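Long-range contacts in Card1 endonuclease domain-containing protein (Vibrio cholerae, PDB 1XMX), which is of unknown function but may bind nucleic acid and carries a domain of the Card1-like endonuclease family, in the PDDEXK nuclease clan: residues F60-G65 and S73-L78; L78-K83 and R109-P114; I142-Y147 and I272-L277; R338-S343 and T376-A381. All coordinates share one frame; numbering follows the deposited sequence.

Interaction 1: F60-G65 and S73-L78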
loop_
_atom_site.group_PDB
_atom_site.type_symbol
_atom_site.label_atom_id
_atom_site.label_comp_id
_atom_site.label_asym_id
_atom_site.label_seq_id
_atom_site.Cartn_x
_atom_site.Cartn_y
_atom_site.Cartn_z
ATOM N N PHE A 60 28.467 -3.790 -0.183
ATOM C CA PHE A 60 29.787 -3.423 -0.658
ATOM C C PHE A 60 29.754 -1.909 -0.842
ATOM O O PHE A 60 28.954 -1.375 -1.619
ATOM C CB PHE A 60 30.121 -4.152 -1.962
ATOM C CG PHE A 60 31.412 -3.680 -2.603
ATOM C CD1 PHE A 60 31.417 -2.639 -3.533
ATOM C CD2 PHE A 60 32.621 -4.278 -2.272
ATOM C CE1 PHE A 60 32.618 -2.193 -4.091
ATOM C CE2 PHE A 60 33.839 -3.857 -2.869
ATOM C CZ PHE A 60 33.810 -2.803 -3.764
ATOM N N GLU A 61 30.627 -1.209 -0.112
ATOM C CA GLU A 61 30.578 0.260 -0.060
ATOM C C GLU A 61 31.481 0.887 -1.066
ATOM O O GLU A 61 32.700 0.645 -1.052
ATOM C CB GLU A 61 31.029 0.787 1.303
ATOM C CG GLU A 61 29.897 1.265 2.140
ATOM C CD GLU A 61 30.312 1.755 3.498
ATOM O OE1 GLU A 61 31.398 2.421 3.620
ATOM O OE2 GLU A 61 29.524 1.477 4.443
ATOM N N ILE A 62 30.901 1.753 -1.890
ATOM C CA ILE A 62 31.707 2.542 -2.782
ATOM C C ILE A 62 31.950 3.875 -2.124
ATOM O O ILE A 62 31.283 4.257 -1.185
ATOM C CB ILE A 62 31.045 2.774 -4.151
ATOM C CG1 ILE A 62 29.563 3.034 -3.963
ATOM C CG2 ILE A 62 31.251 1.513 -5.120
ATOM C CD1 ILE A 62 28.900 3.907 -5.054
ATOM N N PRO A 63 32.913 4.609 -2.642
ATOM C CA PRO A 63 33.098 5.905 -2.058
ATOM C C PRO A 63 31.901 6.748 -2.467
ATOM O O PRO A 63 31.209 6.453 -3.431
ATOM C CB PRO A 63 34.432 6.384 -2.674
ATOM C CG PRO A 63 34.660 5.553 -3.896
ATOM C CD PRO A 63 33.828 4.311 -3.769
ATOM N N ALA A 64 31.621 7.764 -1.702
ATOM C CA ALA A 64 30.378 8.533 -1.870
ATOM C C ALA A 64 30.458 9.709 -2.881
ATOM O O ALA A 64 29.440 10.145 -3.390
ATOM C CB ALA A 64 29.898 9.023 -0.489
ATOM N N GLY A 65 31.648 10.204 -3.184
ATOM C CA GLY A 65 31.788 11.247 -4.193
ATOM C C GLY A 65 31.310 10.874 -5.584
ATOM O O GLY A 65 30.957 9.703 -5.878
ATOM N N SER A 73 36.785 1.732 -10.260
ATOM C CA SER A 73 37.856 1.043 -9.582
ATOM C C SER A 73 37.375 0.154 -8.386
ATOM O O SER A 73 37.824 -1.003 -8.241
ATOM C CB SER A 73 38.847 2.078 -9.106
ATOM O OG SER A 73 40.084 1.543 -9.327
ATOM N N ALA A 74 36.496 0.693 -7.529
ATOM C CA ALA A 74 35.986 -0.083 -6.404
ATOM C C ALA A 74 35.217 -1.287 -6.943
ATOM O O ALA A 74 35.405 -2.403 -6.497
ATOM C CB ALA A 74 35.073 0.817 -5.468
ATOM N N ILE A 75 34.409 -1.069 -7.973
ATOM C CA ILE A 75 33.562 -2.139 -8.483
ATOM C C ILE A 75 34.328 -3.212 -9.256
ATOM O O ILE A 75 33.957 -4.388 -9.248
ATOM C CB ILE A 75 32.361 -1.571 -9.302
ATOM C CG1 ILE A 75 31.465 -0.713 -8.372
ATOM C CG2 ILE A 75 31.567 -2.730 -9.993
ATOM C CD1 ILE A 75 30.415 0.211 -9.097
ATOM N N ARG A 76 35.382 -2.808 -9.943
ATOM C CA ARG A 76 36.216 -3.765 -10.654
ATOM C C ARG A 76 36.948 -4.692 -9.669
ATOM O O ARG A 76 37.094 -5.862 -9.932
ATOM C CB ARG A 76 37.199 -3.028 -11.545
ATOM C CG ARG A 76 37.758 -3.877 -12.622
ATOM C CD ARG A 76 38.398 -3.002 -13.698
ATOM N NE ARG A 76 37.435 -2.578 -14.736
ATOM C CZ ARG A 76 36.955 -3.379 -15.699
ATOM N NH1 ARG A 76 37.344 -4.672 -15.757
ATOM N NH2 ARG A 76 36.112 -2.880 -16.618
ATOM N N GLU A 77 37.391 -4.156 -8.534
ATOM C CA GLU A 77 37.907 -4.980 -7.438
ATOM C C GLU A 77 36.893 -6.028 -6.962
ATOM O O GLU A 77 37.220 -7.177 -6.794
ATOM C CB GLU A 77 38.322 -4.099 -6.250
ATOM C CG GLU A 77 39.751 -3.653 -6.335
ATOM C CD GLU A 77 40.235 -2.886 -5.090
ATOM O OE1 GLU A 77 39.992 -3.402 -3.952
ATOM O OE2 GLU A 77 40.882 -1.787 -5.270
ATOM N N LEU A 78 35.670 -5.593 -6.706
ATOM C CA LEU A 78 34.582 -6.505 -6.431
ATOM C C LEU A 78 34.405 -7.525 -7.564
ATOM O O LEU A 78 34.312 -8.739 -7.298
ATOM C CB LEU A 78 33.271 -5.736 -6.221
ATOM C CG LEU A 78 32.043 -6.644 -6.058
ATOM C CD1 LEU A 78 32.218 -7.396 -4.751
ATOM C CD2 LEU A 78 30.756 -5.799 -6.038
#
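Phe60 and Ile62 meet Ala74, Ile75 and Leu78 at the opening of a beta-alpha-beta crossover, in which strand 56-61 runs into helix 68-85 and the chain then re-enters the same sheet, in parallel, as strand 88-92. The phenyl ring of Phe60 does most of the work. Its CG lies anti to the backbone N (chi1 173°), which carries CG toward the helix. Leu78 CB sits over one face of the ring, 4.0 Å from the centroid of Phe60, a CH-pi contact 17° off the normal. The leucine methyls touch the ring too, Leu78 CD1 lying 4.0 Å from Phe60 CD2. At the far end of the ring, Phe60 CZ comes within 3.2 Å of Ala74 O, a carbonyl that also accepts the helical bond of Leu78 N. Alanine suits position 74, because its short side chain lets strand and helix come close: Ile62 CG2 reaches Ala74 CB at 3.9 Å, and Pro63 CD lies 4.1 Å from the same methyl. The Ile62 branch also meets Ile75 CG1 at 3.9 Å. No hydrogen bond joins the two segments; the contact between them is van der Waals and apolar. Strand 56-61 is outermost in its sheet; Phe60 also touches Ile32 and Ile34 of the neighbouring strand 30-35, while Ile75 turns to Ala104, Val107 and Phe108 of helix 98-110.

Interaction 2: L78-K83 and R109-P114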
loop_
_atom_site.group_PDB
_atom_site.type_symbol
_atom_site.label_atom_id
_atom_site.label_comp_id
_atom_site.label_asym_id
_atom_site.label_seq_id
_atom_site.Cartn_x
_atom_site.Cartn_y
_atom_site.Cartn_z
ATOM N N LEU A 78 35.670 -5.593 -6.706
ATOM C CA LEU A 78 34.582 -6.505 -6.431
ATOM C C LEU A 78 34.405 -7.525 -7.564
ATOM O O LEU A 78 34.312 -8.739 -7.298
ATOM C CB LEU A 78 33.271 -5.736 -6.221
ATOM C CG LEU A 78 32.043 -6.644 -6.058
ATOM C CD1 LEU A 78 32.218 -7.396 -4.751
ATOM C CD2 LEU A 78 30.756 -5.799 -6.038
ATOM N N ALA A 79 34.376 -7.066 -8.821
ATOM C CA ALA A 79 34.066 -7.960 -9.923
ATOM C C ALA A 79 35.136 -9.062 -9.998
ATOM O O ALA A 79 34.828 -10.236 -10.265
ATOM C CB ALA A 79 33.987 -7.187 -11.235
ATOM N N GLU A 80 36.390 -8.676 -9.744
ATOM C CA GLU A 80 37.525 -9.555 -9.973
ATOM C C GLU A 80 37.495 -10.659 -8.882
ATOM O O GLU A 80 37.706 -11.814 -9.156
ATOM C CB GLU A 80 38.829 -8.730 -10.012
ATOM C CG GLU A 80 40.024 -9.365 -10.696
ATOM C CD GLU A 80 40.013 -9.391 -12.277
ATOM O OE1 GLU A 80 39.269 -10.198 -12.902
ATOM O OE2 GLU A 80 40.833 -8.658 -12.897
ATOM N N THR A 81 37.170 -10.291 -7.653
ATOM C CA THR A 81 36.960 -11.259 -6.594
ATOM C C THR A 81 35.785 -12.206 -6.942
ATOM O O THR A 81 35.827 -13.391 -6.640
ATOM C CB THR A 81 36.621 -10.543 -5.241
ATOM O OG1 THR A 81 37.605 -9.548 -4.931
ATOM C CG2 THR A 81 36.562 -11.541 -4.105
ATOM N N LEU A 82 34.729 -11.685 -7.559
ATOM C CA LEU A 82 33.590 -12.525 -7.868
ATOM C C LEU A 82 33.981 -13.450 -8.999
ATOM O O LEU A 82 33.678 -14.619 -8.965
ATOM C CB LEU A 82 32.386 -11.693 -8.319
ATOM C CG LEU A 82 31.780 -10.810 -7.234
ATOM C CD1 LEU A 82 30.609 -9.999 -7.819
ATOM C CD2 LEU A 82 31.404 -11.683 -5.977
ATOM N N LYS A 83 34.639 -12.906 -10.014
ATOM C CA LYS A 83 35.098 -13.706 -11.115
ATOM C C LYS A 83 36.027 -14.830 -10.628
ATOM O O LYS A 83 35.908 -15.969 -11.104
ATOM C CB LYS A 83 35.815 -12.854 -12.161
ATOM C CG LYS A 83 36.291 -13.666 -13.341
ATOM C CD LYS A 83 35.072 -14.192 -14.128
ATOM C CE LYS A 83 35.513 -15.054 -15.340
ATOM N NZ LYS A 83 36.550 -14.295 -16.145
ATOM N N ARG A 109 29.436 -5.471 -17.633
ATOM C CA ARG A 109 29.346 -5.811 -19.030
ATOM C C ARG A 109 30.695 -6.380 -19.583
ATOM O O ARG A 109 30.707 -7.329 -20.380
ATOM C CB ARG A 109 28.836 -4.611 -19.844
ATOM C CG ARG A 109 28.864 -4.843 -21.325
ATOM C CD ARG A 109 27.805 -5.882 -21.760
ATOM N NE ARG A 109 27.813 -5.998 -23.219
ATOM C CZ ARG A 109 28.705 -6.685 -23.910
ATOM N NH1 ARG A 109 29.673 -7.353 -23.296
ATOM N NH2 ARG A 109 28.640 -6.683 -25.215
ATOM N N SER A 110 31.822 -5.866 -19.112
ATOM C CA SER A 110 33.110 -6.386 -19.590
ATOM C C SER A 110 33.394 -7.824 -19.158
ATOM O O SER A 110 34.136 -8.516 -19.808
ATOM C CB SER A 110 34.287 -5.493 -19.206
ATOM O OG SER A 110 34.477 -5.532 -17.815
ATOM N N TYR A 111 32.784 -8.247 -18.060
ATOM C CA TYR A 111 32.823 -9.616 -17.583
ATOM C C TYR A 111 31.772 -10.510 -18.250
ATOM O O TYR A 111 31.669 -11.690 -17.925
ATOM C CB TYR A 111 32.620 -9.610 -16.062
ATOM C CG TYR A 111 33.875 -9.204 -15.310
ATOM C CD1 TYR A 111 34.832 -10.156 -14.984
ATOM C CD2 TYR A 111 34.126 -7.865 -14.975
ATOM C CE1 TYR A 111 35.990 -9.814 -14.320
ATOM C CE2 TYR A 111 35.290 -7.511 -14.316
ATOM C CZ TYR A 111 36.219 -8.514 -13.990
ATOM O OH TYR A 111 37.390 -8.223 -13.345
ATOM N N HIS A 112 30.969 -9.970 -19.161
ATOM C CA HIS A 112 29.940 -10.788 -19.813
ATOM C C HIS A 112 28.872 -11.327 -18.856
ATOM O O HIS A 112 28.265 -12.365 -19.119
ATOM C CB HIS A 112 30.580 -11.960 -20.563
ATOM C CG HIS A 112 31.517 -11.517 -21.629
ATOM N ND1 HIS A 112 31.292 -10.375 -22.367
ATOM C CD2 HIS A 112 32.709 -12.011 -22.045
ATOM C CE1 HIS A 112 32.297 -10.194 -23.212
ATOM N NE2 HIS A 112 33.168 -11.174 -23.038
ATOM N N TRP A 113 28.636 -10.622 -17.755
ATOM C CA TRP A 113 27.630 -11.056 -16.834
ATOM C C TRP A 113 26.321 -10.470 -17.308
ATOM O O TRP A 113 26.315 -9.382 -17.837
ATOM C CB TRP A 113 27.960 -10.580 -15.428
ATOM C CG TRP A 113 29.056 -11.387 -14.816
ATOM C CD1 TRP A 113 29.334 -12.740 -15.034
ATOM C CD2 TRP A 113 30.057 -10.923 -13.901
ATOM N NE1 TRP A 113 30.443 -13.113 -14.292
ATOM C CE2 TRP A 113 30.880 -12.020 -13.574
ATOM C CE3 TRP A 113 30.315 -9.690 -13.297
ATOM C CZ2 TRP A 113 31.931 -11.908 -12.686
ATOM C CZ3 TRP A 113 31.396 -9.589 -12.429
ATOM C CH2 TRP A 113 32.179 -10.686 -12.140
ATOM N N PRO A 114 25.229 -11.247 -17.225
ATOM C CA PRO A 114 23.911 -10.773 -17.662
ATOM C C PRO A 114 23.441 -9.582 -16.877
ATOM O O PRO A 114 23.754 -9.425 -15.668
ATOM C CB PRO A 114 22.967 -11.981 -17.467
ATOM C CG PRO A 114 23.868 -13.199 -17.267
ATOM C CD PRO A 114 25.234 -12.663 -16.793
#
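Two aromatic rings, those of Tyr111 and Trp113, reach from the end of helix 98-110 to the side of helix 68-85. Between them His112, with positive phi, closes the first helix in a Schellman motif, and the chain goes on to strand 115-118. Both rings leave the backbone alike, CG anti to the carbonyl carbon (chi1 -78° in Tyr111), and Tyr111 CB rests 3.5 Å above the indole plane. Ala79 CB meets both, at 3.4 Å from Tyr111 CE2 and 3.7 Å from Trp113 CZ3, and a side chain this small allows two large rings to come up to the helix. The indole arrives edge-on: Trp113 CH2 lies 3.3 Å from Ala79 O, near the ring plane. The indole also touches Leu82 of helix 68-85 and Val89 of strand 88-92, as fits a broad apolar ring buried between helix and sheet. Tyr111 is partly exposed, and its hydroxyl donates to Glu80 OE1 at 2.8 Å. The two side chains cross at about a right angle, with carboxylate and ring planes 79° apart; OE1 lies at the edge of the tyrosine ring, whereas the hydroxyl stands 86° out of the carboxylate plane. The aliphatic part of Lys83 crosses both rings at a slant, CB being 3.7 Å from Tyr111 CE1 and CD 4.1 Å from both Tyr111 CD1 and Trp113 CZ2.

Interaction 3: I142-Y147 and I272-L277; sequences ITIADY and IQDRSL
Asp274 OD2 is gripped by two donors at the start of helix 144-150. Ile144 N gives it a hydrogen bond of 3.0 Å, nearly straight at 159° and directed to the anti lone pair, the one away from OD1. A water donates to the same oxygen at 2.8 Å and accepts from Ala145 N, so two successive amides of the first helical turn are linked, directly or through water, to one carboxylate. The helix start is also capped from within. Thr143, the N-cap, has its OG1 between the backbone N and the carbonyl carbon (chi1 61°), where it accepts from Asp146 N at 3.1 Å; a weak return bond from Thr143 N to Asp146 OD2 completes a capping box, and Arg53 forms a salt bridge with that aspartate. Beside the cap, Gln273 NE2 donates to Ile142 O at 3.0 Å, in the carbonyl plane and on a lone pair, while Gln273 OE1 is held by Asn302 N. Gln273 and Asp274 together face Val299 in a classic beta bulge, which helps explain why consecutive strand residues both point at the helix start. Ile144 adds the apolar part: its CD1 lies 3.8 Å from Ser276 CB, and it also packs on Phe157 and Val299. Amides at a helix N-terminus lack partners in their own helix. The carboxylate of Asp274 satisfies one of them, would probably be favoured by the helix dipole, and so joins the helix start to strand 272-276 of the nuclease-family region.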
loop_
_atom_site.group_PDB
_atom_site.type_symbol
_atom_site.label_atom_id
_atom_site.label_comp_id
_atom_site.label_asym_id
_atom_site.label_seq_id
_atom_site.Cartn_x
_atom_site.Cartn_y
_atom_site.Cartn_z
ATOM N N ILE A 142 5.929 -9.647 -2.726
ATOM C CA ILE A 142 6.168 -8.707 -1.618
ATOM C C ILE A 142 4.864 -8.295 -0.920
ATOM O O ILE A 142 3.798 -8.150 -1.554
ATOM C CB ILE A 142 7.013 -7.484 -2.112
ATOM C CG1 ILE A 142 7.790 -6.830 -0.960
ATOM C CG2 ILE A 142 6.179 -6.465 -2.925
ATOM C CD1 ILE A 142 8.219 -5.462 -1.319
ATOM N N THR A 143 4.924 -8.163 0.413
ATOM C CA THR A 143 3.757 -7.786 1.190
ATOM C C THR A 143 3.798 -6.325 1.571
ATOM O O THR A 143 4.812 -5.672 1.422
ATOM C CB THR A 143 3.726 -8.563 2.485
ATOM O OG1 THR A 143 4.913 -8.228 3.223
ATOM C CG2 THR A 143 3.661 -10.037 2.190
ATOM N N ILE A 144 2.677 -5.811 2.076
ATOM C CA ILE A 144 2.597 -4.455 2.711
ATOM C C ILE A 144 3.631 -4.282 3.822
ATOM O O ILE A 144 4.276 -3.235 3.935
ATOM C CB ILE A 144 1.184 -4.201 3.329
ATOM C CG1 ILE A 144 0.116 -4.252 2.243
ATOM C CG2 ILE A 144 1.152 -2.832 4.129
ATOM C CD1 ILE A 144 -1.290 -4.609 2.703
ATOM N N ALA A 145 3.788 -5.314 4.641
ATOM C CA ALA A 145 4.693 -5.273 5.784
ATOM C C ALA A 145 6.092 -5.053 5.316
ATOM O O ALA A 145 6.834 -4.242 5.900
ATOM C CB ALA A 145 4.597 -6.541 6.542
ATOM N N ASP A 146 6.453 -5.762 4.239
ATOM C CA ASP A 146 7.790 -5.688 3.627
ATOM C C ASP A 146 8.004 -4.349 3.031
ATOM O O ASP A 146 9.120 -3.781 3.130
ATOM C CB ASP A 146 7.871 -6.654 2.489
ATOM C CG ASP A 146 8.107 -8.031 2.956
ATOM O OD1 ASP A 146 8.562 -8.164 4.140
ATOM O OD2 ASP A 146 7.835 -8.960 2.147
ATOM N N TYR A 147 6.938 -3.842 2.403
ATOM C CA TYR A 147 6.981 -2.527 1.788
ATOM C C TYR A 147 7.258 -1.460 2.814
ATOM O O TYR A 147 8.094 -0.592 2.588
ATOM C CB TYR A 147 5.648 -2.195 1.123
ATOM C CG TYR A 147 5.846 -1.894 -0.341
ATOM C CD1 TYR A 147 6.351 -0.673 -0.752
ATOM C CD2 TYR A 147 5.560 -2.847 -1.316
ATOM C CE1 TYR A 147 6.547 -0.400 -2.095
ATOM C CE2 TYR A 147 5.757 -2.582 -2.683
ATOM C CZ TYR A 147 6.233 -1.349 -3.047
ATOM O OH TYR A 147 6.434 -1.059 -4.363
ATOM N N ILE A 272 -3.362 -8.486 -7.219
ATOM C CA ILE A 272 -3.551 -7.898 -5.890
ATOM C C ILE A 272 -2.989 -8.935 -4.955
ATOM O O ILE A 272 -3.602 -9.961 -4.711
ATOM C CB ILE A 272 -5.047 -7.647 -5.576
ATOM C CG1 ILE A 272 -5.681 -6.766 -6.664
ATOM C CG2 ILE A 272 -5.210 -7.027 -4.177
ATOM C CD1 ILE A 272 -7.153 -6.620 -6.555
ATOM N N GLN A 273 -1.819 -8.680 -4.422
ATOM C CA GLN A 273 -1.036 -9.739 -3.860
ATOM C C GLN A 273 -1.107 -9.646 -2.326
ATOM O O GLN A 273 -0.728 -10.571 -1.637
ATOM C CB GLN A 273 0.375 -9.593 -4.430
ATOM C CG GLN A 273 1.131 -8.384 -3.853
ATOM C CD GLN A 273 2.144 -7.867 -4.807
ATOM O OE1 GLN A 273 1.790 -7.352 -5.857
ATOM N NE2 GLN A 273 3.405 -8.030 -4.478
ATOM N N ASP A 274 -1.622 -8.532 -1.804
ATOM C CA ASP A 274 -1.753 -8.310 -0.359
ATOM C C ASP A 274 -2.818 -7.229 -0.031
ATOM O O ASP A 274 -3.026 -6.325 -0.803
ATOM C CB ASP A 274 -0.408 -7.965 0.312
ATOM C CG ASP A 274 -0.445 -8.220 1.836
ATOM O OD1 ASP A 274 -1.350 -8.951 2.294
ATOM O OD2 ASP A 274 0.395 -7.727 2.591
ATOM N N ARG A 275 -3.467 -7.309 1.122
ATOM C CA ARG A 275 -4.480 -6.311 1.479
ATOM C C ARG A 275 -4.636 -6.312 2.950
ATOM O O ARG A 275 -4.487 -7.362 3.575
ATOM C CB ARG A 275 -5.853 -6.604 0.871
ATOM C CG ARG A 275 -6.295 -7.996 1.165
ATOM C CD ARG A 275 -7.754 -8.323 0.690
ATOM N NE ARG A 275 -7.868 -9.767 0.849
ATOM C CZ ARG A 275 -8.270 -10.360 1.967
ATOM N NH1 ARG A 275 -8.722 -9.630 2.973
ATOM N NH2 ARG A 275 -8.279 -11.684 2.053
ATOM N N SER A 276 -5.014 -5.154 3.499
ATOM C CA SER A 276 -5.171 -5.029 4.932
ATOM C C SER A 276 -6.134 -3.918 5.284
ATOM O O SER A 276 -6.309 -3.007 4.503
ATOM C CB SER A 276 -3.819 -4.751 5.562
ATOM O OG SER A 276 -3.769 -5.423 6.805
ATOM N N LEU A 277 -6.704 -3.986 6.486
ATOM C CA LEU A 277 -7.668 -3.040 7.017
ATOM C C LEU A 277 -7.060 -2.303 8.185
ATOM O O LEU A 277 -6.573 -2.907 9.112
ATOM C CB LEU A 277 -8.954 -3.790 7.475
ATOM C CG LEU A 277 -10.173 -2.991 7.963
ATOM C CD1 LEU A 277 -10.622 -1.891 6.923
ATOM C CD2 LEU A 277 -11.373 -3.917 8.304
HETATM O O HOH W 1 1.632 -7.465 5.072
#

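Interaction 4: R338-S343 and T376-A381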
loop_
_atom_site.group_PDB
_atom_site.type_symbol
_atom_site.label_atom_id
_atom_site.label_comp_id
_atom_site.label_asym_id
_atom_site.label_seq_id
_atom_site.Cartn_x
_atom_site.Cartn_y
_atom_site.Cartn_z
ATOM N N ARG A 338 0.605 4.265 -5.314
ATOM C CA ARG A 338 -0.627 4.930 -5.776
ATOM C C ARG A 338 -1.606 5.097 -4.623
ATOM O O ARG A 338 -1.637 4.290 -3.713
ATOM C CB ARG A 338 -1.270 4.132 -6.892
ATOM C CG ARG A 338 -0.616 4.530 -8.193
ATOM C CD ARG A 338 -0.650 3.564 -9.370
ATOM N NE ARG A 338 -1.754 2.616 -9.422
ATOM C CZ ARG A 338 -2.910 2.763 -10.081
ATOM N NH1 ARG A 338 -3.242 3.873 -10.758
ATOM N NH2 ARG A 338 -3.746 1.771 -10.015
ATOM N N ALA A 339 -2.403 6.151 -4.674
ATOM C CA ALA A 339 -3.373 6.381 -3.614
ATOM C C ALA A 339 -4.723 6.894 -4.125
ATOM O O ALA A 339 -4.834 7.643 -5.092
ATOM C CB ALA A 339 -2.783 7.323 -2.489
ATOM N N MET A 340 -5.746 6.493 -3.394
ATOM C CA MET A 340 -7.109 6.819 -3.721
ATOM C C MET A 340 -7.831 7.406 -2.475
ATOM O O MET A 340 -7.587 6.980 -1.344
ATOM C CB MET A 340 -7.776 5.508 -4.082
ATOM C CG MET A 340 -9.269 5.632 -4.114
ATOM S SD MET A 340 -10.123 4.199 -4.738
ATOM C CE MET A 340 -9.840 4.375 -6.550
ATOM N N LEU A 341 -8.731 8.355 -2.685
ATOM C CA LEU A 341 -9.648 8.748 -1.584
ATOM C C LEU A 341 -11.053 8.289 -1.932
ATOM O O LEU A 341 -11.574 8.635 -2.987
ATOM C CB LEU A 341 -9.591 10.260 -1.335
ATOM C CG LEU A 341 -10.618 10.906 -0.417
ATOM C CD1 LEU A 341 -10.502 10.340 0.995
ATOM C CD2 LEU A 341 -10.396 12.447 -0.420
ATOM N N VAL A 342 -11.650 7.467 -1.061
ATOM C CA VAL A 342 -13.065 7.112 -1.229
ATOM C C VAL A 342 -13.881 8.003 -0.266
ATOM O O VAL A 342 -13.616 8.006 0.933
ATOM C CB VAL A 342 -13.316 5.604 -0.972
ATOM C CG1 VAL A 342 -14.836 5.294 -1.038
ATOM C CG2 VAL A 342 -12.459 4.729 -2.000
ATOM N N SER A 343 -14.834 8.761 -0.802
ATOM C CA SER A 343 -15.564 9.747 -0.027
ATOM C C SER A 343 -17.062 9.467 -0.137
ATOM O O SER A 343 -17.587 9.336 -1.232
ATOM C CB SER A 343 -15.277 11.163 -0.539
ATOM O OG SER A 343 -15.916 12.123 0.305
ATOM N N THR A 376 -11.756 -1.978 -9.433
ATOM C CA THR A 376 -11.176 -2.890 -10.417
ATOM C C THR A 376 -10.420 -2.083 -11.445
ATOM O O THR A 376 -9.283 -2.356 -11.729
ATOM C CB THR A 376 -12.282 -3.781 -11.108
ATOM O OG1 THR A 376 -13.045 -4.473 -10.112
ATOM C CG2 THR A 376 -11.626 -4.872 -12.015
ATOM N N GLN A 377 -11.041 -1.066 -11.988
ATOM C CA GLN A 377 -10.361 -0.224 -12.933
ATOM C C GLN A 377 -9.052 0.322 -12.377
ATOM O O GLN A 377 -8.030 0.284 -13.083
ATOM C CB GLN A 377 -11.277 0.895 -13.389
ATOM C CG GLN A 377 -12.498 0.319 -14.129
ATOM C CD GLN A 377 -13.561 1.360 -14.468
ATOM O OE1 GLN A 377 -13.657 2.426 -13.837
ATOM N NE2 GLN A 377 -14.404 1.026 -15.404
ATOM N N TRP A 378 -9.056 0.775 -11.117
ATOM C CA TRP A 378 -7.884 1.432 -10.512
ATOM C C TRP A 378 -6.795 0.387 -10.424
ATOM O O TRP A 378 -5.627 0.661 -10.807
ATOM C CB TRP A 378 -8.180 1.944 -9.107
ATOM C CG TRP A 378 -7.099 2.786 -8.466
ATOM C CD1 TRP A 378 -6.434 3.850 -9.020
ATOM C CD2 TRP A 378 -6.613 2.647 -7.130
ATOM N NE1 TRP A 378 -5.486 4.344 -8.108
ATOM C CE2 TRP A 378 -5.612 3.630 -6.935
ATOM C CE3 TRP A 378 -6.906 1.771 -6.078
ATOM C CZ2 TRP A 378 -4.949 3.766 -5.728
ATOM C CZ3 TRP A 378 -6.222 1.894 -4.902
ATOM C CH2 TRP A 378 -5.269 2.910 -4.726
ATOM N N PHE A 379 -7.187 -0.824 -10.006
ATOM C CA PHE A 379 -6.211 -1.914 -9.842
ATOM C C PHE A 379 -5.685 -2.482 -11.169
ATOM O O PHE A 379 -4.552 -2.995 -11.213
ATOM C CB PHE A 379 -6.789 -3.064 -9.052
ATOM C CG PHE A 379 -7.078 -2.737 -7.602
ATOM C CD1 PHE A 379 -6.194 -1.950 -6.854
ATOM C CD2 PHE A 379 -8.238 -3.216 -6.980
ATOM C CE1 PHE A 379 -6.432 -1.691 -5.486
ATOM C CE2 PHE A 379 -8.477 -2.956 -5.596
ATOM C CZ PHE A 379 -7.581 -2.191 -4.860
ATOM N N LYS A 380 -6.523 -2.480 -12.206
ATOM C CA LYS A 380 -6.096 -2.870 -13.552
ATOM C C LYS A 380 -5.012 -1.914 -14.046
ATOM O O LYS A 380 -4.020 -2.367 -14.623
ATOM C CB LYS A 380 -7.243 -2.923 -14.564
ATOM C CG LYS A 380 -8.320 -3.969 -14.174
ATOM C CD LYS A 380 -9.115 -4.477 -15.365
ATOM C CE LYS A 380 -10.637 -4.372 -15.066
ATOM N NZ LYS A 380 -11.511 -5.127 -16.000
ATOM N N ALA A 381 -5.217 -0.620 -13.825
ATOM C CA ALA A 381 -4.227 0.381 -14.196
ATOM C C ALA A 381 -2.867 0.153 -13.567
ATOM O O ALA A 381 -1.880 0.641 -14.097
ATOM C CB ALA A 381 -4.741 1.801 -13.984
#
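Strand 338-343 and helix 376-380 run nearly antiparallel, 168° between their directions, with axes 10.8 Å apart. The indole of Trp378 lies between them, held between Arg338 and Met340, strand residues two apart whose side chains leave the same face. The Arg338 guanidinium lies over one face, its plane inclined by 36° to the indole, with CZ 4.0 Å from the centroid of the five-membered ring: an off-centre cation-pi contact. NH2 also approaches Trp378 O, but so closely that the exact position of the group, and the detail of the stack, are uncertain; NH2 also bonds His305, whose ring meets Trp378 edge-to-face. On the opposite face, Met340 CB stands 3.8 Å from the centroid of the six-membered ring in a CH-pi contact. A bend in the flexible methionine chain (chi3 -77°) carries CE across the indole to 3.7 Å from Trp378 CG, and SD makes an oblique Met-aromatic contact. A wide flat side chain suits this buried place, since it spans the distance from helix to sheet. A helix packed on a mixed sheet, here against strand 338-343 between its parallel neighbours 303-310 and 361-363, is consistent with the alpha/beta core of the PDDEXK nucleases.

Interactions 1 and 2 share Leu78 and hold successive turns of helix 68-85, the first against an edge strand, the second against the end of helix 98-110; Arg76 of interaction 1 packs on Tyr111 of interaction 2. Both lie in the helical layer beside the N-terminal sheet, far from the chain's centre, and are partly buried. Interactions 3 and 4, centres 15 Å apart and more than 30 Å from the other two, reach the second large sheet and touch through Ile272 and Phe379. Chemistry follows place: interaction 1 is apolar, 2 adds one hydroxyl-carboxylate bond on its exposed side, 3 joins two parts of the protein mainly through polar groups, and 4, the most buried, relies on indole faces.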